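Local coordinates for protein transcriptional regulator, IclR family (Ruegeria sp. TM1040, PDB 3R4K) that probably binds DNA through a helix-turn-helix domain and regulates transcription, with a GAF-clan C-terminal domain that in IclR-family relatives senses small-molecule effectors, at residues P158-P170 with A186-S198. Numbering follows the deposited sequence.
Sequences PLTARTPQTQTDP and AQSIGGFEAEVHS
Arg162 laid flat on Phe192 is a clear example of a cation-pi stack joining two loops. In this profilin-like, GAF-clan domain, the loop between helices 148-156 and 170-183 meets the connection that links edge strand 186-189 to strand 196-204. The arginine can be followed outward. Its CB passes Gly191 O at 4.0 Å, and CG, anti to the backbone N (chi1 -155°), starts the chain along the opposing backbone. CD then meets both Phe192 O and the CD1 rim of the ring, and NE donates to Phe192 O at 2.8 Å. Beyond it, CZ sits 3.7 Å from the Phe192 ring centroid, the two planes only 2° apart. At the tip, NH2 forms a salt bridge with Glu193 OE2, 3.1 Å away; the oxygen lies in the guanidinium plane but is approached from above its own carboxylate. Bonds at the edge and a ring beneath one face thus fix the rotation of the guanidinium, and Glu129 touches both stacked residues.

Alongside runs the type I turn from Thr163 to Thr166, where Thr166 OG1, which accepts from Thr163 N, lies 2.7 Å from Gly191 O. Thr163 OG1 accepts from Gln165 N, making an ST turn, while its CG2 rests on Phe192 O at 3.5 Å. Gly190, whose positive phi suits glycine, presents its carbonyl oxygen to Thr163 OG1 at 2.5 Å, with the donor in the carbonyl plane.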
loop_
_atom_site.group_PDB
_atom_site.type_symbol
_atom_site.label_atom_id
_atom_site.label_comp_id
_atom_site.label_asym_id
_atom_site.label_seq_id
_atom_site.Cartn_x
_atom_site.Cartn_y
_atom_site.Cartn_z
ATOM N N PRO A 158 14.475 -26.155 17.314
ATOM C CA PRO A 158 14.354 -27.541 16.814
ATOM C C PRO A 158 13.253 -27.703 15.764
ATOM O O PRO A 158 12.172 -27.113 15.882
ATOM C CB PRO A 158 14.049 -28.347 18.077
ATOM C CG PRO A 158 14.701 -27.569 19.167
ATOM C CD PRO A 158 14.466 -26.129 18.792
ATOM N N LEU A 159 13.579 -28.453 14.699
ATOM C CA LEU A 159 12.711 -28.685 13.555
ATOM C C LEU A 159 11.923 -29.972 13.740
ATOM O O LEU A 159 12.505 -31.056 13.854
ATOM C CB LEU A 159 13.534 -28.719 12.257
ATOM C CG LEU A 159 14.445 -27.520 12.025
ATOM C CD1 LEU A 159 15.485 -27.824 10.987
ATOM C CD2 LEU A 159 13.657 -26.268 11.673
ATOM N N THR A 160 10.585 -29.834 13.800
ATOM C CA THR A 160 9.644 -30.935 14.000
ATOM C C THR A 160 9.526 -31.785 12.746
ATOM O O THR A 160 9.396 -31.247 11.644
ATOM C CB THR A 160 8.249 -30.412 14.410
ATOM O OG1 THR A 160 8.367 -29.201 15.156
ATOM C CG2 THR A 160 7.442 -31.442 15.198
ATOM N N ALA A 161 9.544 -33.115 12.918
ATOM C CA ALA A 161 9.363 -34.057 11.820
ATOM C C ALA A 161 7.899 -34.486 11.793
ATOM O O ALA A 161 7.476 -35.321 12.597
ATOM C CB ALA A 161 10.294 -35.253 11.966
ATOM N N ARG A 162 7.110 -33.839 10.916
ATOM C CA ARG A 162 5.677 -34.096 10.749
ATOM C C ARG A 162 5.460 -35.494 10.162
ATOM O O ARG A 162 4.532 -36.201 10.565
ATOM C CB ARG A 162 5.057 -33.018 9.849
ATOM C CG ARG A 162 3.580 -32.806 10.070
ATOM C CD ARG A 162 3.140 -31.580 9.312
ATOM N NE ARG A 162 1.814 -31.758 8.719
ATOM C CZ ARG A 162 0.708 -31.186 9.175
ATOM N NH1 ARG A 162 0.757 -30.372 10.222
ATOM N NH2 ARG A 162 -0.454 -31.409 8.580
ATOM N N THR A 163 6.329 -35.874 9.210
ATOM C CA THR A 163 6.339 -37.165 8.522
ATOM C C THR A 163 7.757 -37.773 8.638
ATOM O O THR A 163 8.697 -37.027 8.944
ATOM C CB THR A 163 5.903 -37.002 7.033
ATOM O OG1 THR A 163 6.990 -36.493 6.264
ATOM C CG2 THR A 163 4.643 -36.144 6.844
ATOM N N PRO A 164 7.980 -39.081 8.338
ATOM C CA PRO A 164 9.359 -39.614 8.392
ATOM C C PRO A 164 10.283 -39.041 7.294
ATOM O O PRO A 164 11.490 -39.251 7.348
ATOM C CB PRO A 164 9.167 -41.129 8.207
ATOM C CG PRO A 164 7.710 -41.380 8.385
ATOM C CD PRO A 164 7.022 -40.135 7.949
ATOM N N GLN A 165 9.716 -38.321 6.301
ATOM C CA GLN A 165 10.442 -37.731 5.167
ATOM C C GLN A 165 10.852 -36.267 5.427
ATOM O O GLN A 165 11.623 -35.726 4.633
ATOM C CB GLN A 165 9.599 -37.796 3.866
ATOM C CG GLN A 165 9.312 -39.182 3.287
ATOM C CD GLN A 165 8.715 -40.180 4.243
ATOM O OE1 GLN A 165 7.551 -40.075 4.654
ATOM N NE2 GLN A 165 9.527 -41.138 4.668
ATOM N N THR A 166 10.339 -35.623 6.516
ATOM C CA THR A 166 10.631 -34.220 6.855
ATOM C C THR A 166 12.112 -34.009 7.126
ATOM O O THR A 166 12.719 -34.765 7.896
ATOM C CB THR A 166 9.823 -33.729 8.076
ATOM O OG1 THR A 166 8.478 -34.197 8.024
ATOM C CG2 THR A 166 9.829 -32.210 8.213
ATOM N N GLN A 167 12.670 -32.932 6.548
ATOM C CA GLN A 167 14.068 -32.580 6.751
ATOM C C GLN A 167 14.279 -31.952 8.138
ATOM O O GLN A 167 13.709 -30.898 8.434
ATOM C CB GLN A 167 14.585 -31.652 5.638
ATOM C CG GLN A 167 15.678 -32.283 4.768
ATOM C CD GLN A 167 16.852 -32.824 5.559
ATOM O OE1 GLN A 167 17.205 -32.323 6.634
ATOM N NE2 GLN A 167 17.500 -33.857 5.034
ATOM N N THR A 168 15.091 -32.621 8.982
ATOM C CA THR A 168 15.417 -32.212 10.353
ATOM C C THR A 168 16.833 -31.557 10.442
ATOM O O THR A 168 17.099 -30.823 11.399
ATOM C CB THR A 168 15.326 -33.436 11.297
ATOM O OG1 THR A 168 14.393 -34.383 10.780
ATOM C CG2 THR A 168 14.939 -33.063 12.721
ATOM N N ASP A 169 17.730 -31.826 9.460
ATOM C CA ASP A 169 19.105 -31.301 9.456
ATOM C C ASP A 169 19.120 -29.836 8.983
ATOM O O ASP A 169 18.798 -29.575 7.819
ATOM C CB ASP A 169 20.041 -32.189 8.592
ATOM C CG ASP A 169 21.527 -31.828 8.555
ATOM O OD1 ASP A 169 21.941 -30.902 9.292
ATOM O OD2 ASP A 169 22.278 -32.489 7.803
ATOM N N PRO A 170 19.504 -28.872 9.864
ATOM C CA PRO A 170 19.521 -27.454 9.450
ATOM C C PRO A 170 20.489 -27.167 8.299
ATOM O O PRO A 170 20.201 -26.287 7.489
ATOM C CB PRO A 170 19.941 -26.710 10.721
ATOM C CG PRO A 170 19.675 -27.659 11.838
ATOM C CD PRO A 170 19.918 -29.016 11.274
ATOM N N ALA A 186 10.997 -23.822 -5.483
ATOM C CA ALA A 186 11.200 -24.823 -4.437
ATOM C C ALA A 186 10.349 -26.058 -4.696
ATOM O O ALA A 186 9.224 -25.958 -5.189
ATOM C CB ALA A 186 10.865 -24.236 -3.067
ATOM N N GLN A 187 10.895 -27.224 -4.346
ATOM C CA GLN A 187 10.229 -28.518 -4.438
ATOM C C GLN A 187 10.342 -29.255 -3.098
ATOM O O GLN A 187 11.359 -29.128 -2.414
ATOM C CB GLN A 187 10.818 -29.361 -5.569
ATOM C CG GLN A 187 10.074 -29.204 -6.885
ATOM C CD GLN A 187 10.633 -30.118 -7.950
ATOM O OE1 GLN A 187 10.400 -31.334 -7.968
ATOM N NE2 GLN A 187 11.404 -29.551 -8.857
ATOM N N SER A 188 9.282 -29.989 -2.708
ATOM C CA SER A 188 9.244 -30.773 -1.470
ATOM C C SER A 188 8.357 -31.993 -1.648
ATOM O O SER A 188 7.211 -31.873 -2.080
ATOM C CB SER A 188 8.769 -29.934 -0.287
ATOM O OG SER A 188 8.689 -30.696 0.907
ATOM N N ILE A 189 8.906 -33.172 -1.330
ATOM C CA ILE A 189 8.211 -34.445 -1.450
ATOM C C ILE A 189 7.985 -35.020 -0.057
ATOM O O ILE A 189 8.932 -35.396 0.634
ATOM C CB ILE A 189 8.948 -35.433 -2.393
ATOM C CG1 ILE A 189 9.296 -34.759 -3.745
ATOM C CG2 ILE A 189 8.110 -36.690 -2.614
ATOM C CD1 ILE A 189 10.507 -35.336 -4.477
ATOM N N GLY A 190 6.716 -35.035 0.335
ATOM C CA GLY A 190 6.212 -35.586 1.586
ATOM C C GLY A 190 6.827 -35.148 2.902
ATOM O O GLY A 190 6.925 -35.970 3.818
ATOM N N GLY A 191 7.198 -33.865 3.014
ATOM C CA GLY A 191 7.766 -33.277 4.228
ATOM C C GLY A 191 6.717 -32.762 5.202
ATOM O O GLY A 191 6.980 -32.649 6.402
ATOM N N PHE A 192 5.522 -32.415 4.678
ATOM C CA PHE A 192 4.366 -31.921 5.438
ATOM C C PHE A 192 3.280 -33.007 5.497
ATOM O O PHE A 192 2.702 -33.276 6.554
ATOM C CB PHE A 192 3.818 -30.644 4.786
ATOM C CG PHE A 192 2.811 -29.863 5.598
ATOM C CD1 PHE A 192 3.215 -29.106 6.702
ATOM C CD2 PHE A 192 1.469 -29.829 5.224
ATOM C CE1 PHE A 192 2.288 -28.366 7.441
ATOM C CE2 PHE A 192 0.541 -29.075 5.954
ATOM C CZ PHE A 192 0.955 -28.353 7.062
ATOM N N GLU A 193 3.021 -33.632 4.347
ATOM C CA GLU A 193 2.057 -34.712 4.180
ATOM C C GLU A 193 2.703 -35.780 3.321
ATOM O O GLU A 193 3.260 -35.455 2.260
ATOM C CB GLU A 193 0.750 -34.199 3.535
ATOM C CG GLU A 193 -0.047 -33.200 4.367
ATOM C CD GLU A 193 -0.965 -33.743 5.448
ATOM O OE1 GLU A 193 -1.044 -34.982 5.624
ATOM O OE2 GLU A 193 -1.633 -32.912 6.105
ATOM N N ALA A 194 2.647 -37.051 3.780
ATOM C CA ALA A 194 3.216 -38.163 3.019
ATOM C C ALA A 194 2.481 -38.343 1.672
ATOM O O ALA A 194 1.249 -38.175 1.600
ATOM C CB ALA A 194 3.168 -39.450 3.825
ATOM N N GLU A 195 3.258 -38.644 0.606
ATOM C CA GLU A 195 2.810 -38.892 -0.778
ATOM C C GLU A 195 2.225 -37.621 -1.457
ATOM O O GLU A 195 1.410 -37.710 -2.393
ATOM C CB GLU A 195 1.824 -40.086 -0.872
ATOM C CG GLU A 195 2.285 -41.389 -0.210
ATOM C CD GLU A 195 3.737 -41.810 -0.388
ATOM O OE1 GLU A 195 4.103 -42.252 -1.502
ATOM O OE2 GLU A 195 4.502 -41.717 0.601
ATOM N N VAL A 196 2.713 -36.443 -1.034
ATOM C CA VAL A 196 2.343 -35.179 -1.662
ATOM C C VAL A 196 3.620 -34.553 -2.204
ATOM O O VAL A 196 4.579 -34.370 -1.449
ATOM C CB VAL A 196 1.552 -34.217 -0.739
ATOM C CG1 VAL A 196 1.250 -32.901 -1.454
ATOM C CG2 VAL A 196 0.258 -34.868 -0.258
ATOM N N HIS A 197 3.644 -34.269 -3.511
ATOM C CA HIS A 197 4.764 -33.621 -4.196
ATOM C C HIS A 197 4.355 -32.187 -4.512
ATOM O O HIS A 197 3.444 -31.978 -5.315
ATOM C CB HIS A 197 5.170 -34.382 -5.476
ATOM C CG HIS A 197 6.436 -33.890 -6.103
ATOM N ND1 HIS A 197 7.367 -34.773 -6.625
ATOM C CD2 HIS A 197 6.894 -32.627 -6.265
ATOM C CE1 HIS A 197 8.343 -34.022 -7.104
ATOM N NE2 HIS A 197 8.105 -32.726 -6.899
ATOM N N SER A 198 5.000 -31.210 -3.864
ATOM C CA SER A 198 4.689 -29.804 -4.059
ATOM C C SER A 198 5.820 -29.019 -4.742
ATOM O O SER A 198 7.001 -29.346 -4.605
ATOM C CB SER A 198 4.328 -29.132 -2.735
ATOM O OG SER A 198 4.488 -29.943 -1.580
HETATM O O HOH W 1 5.797 -39.454 1.811
#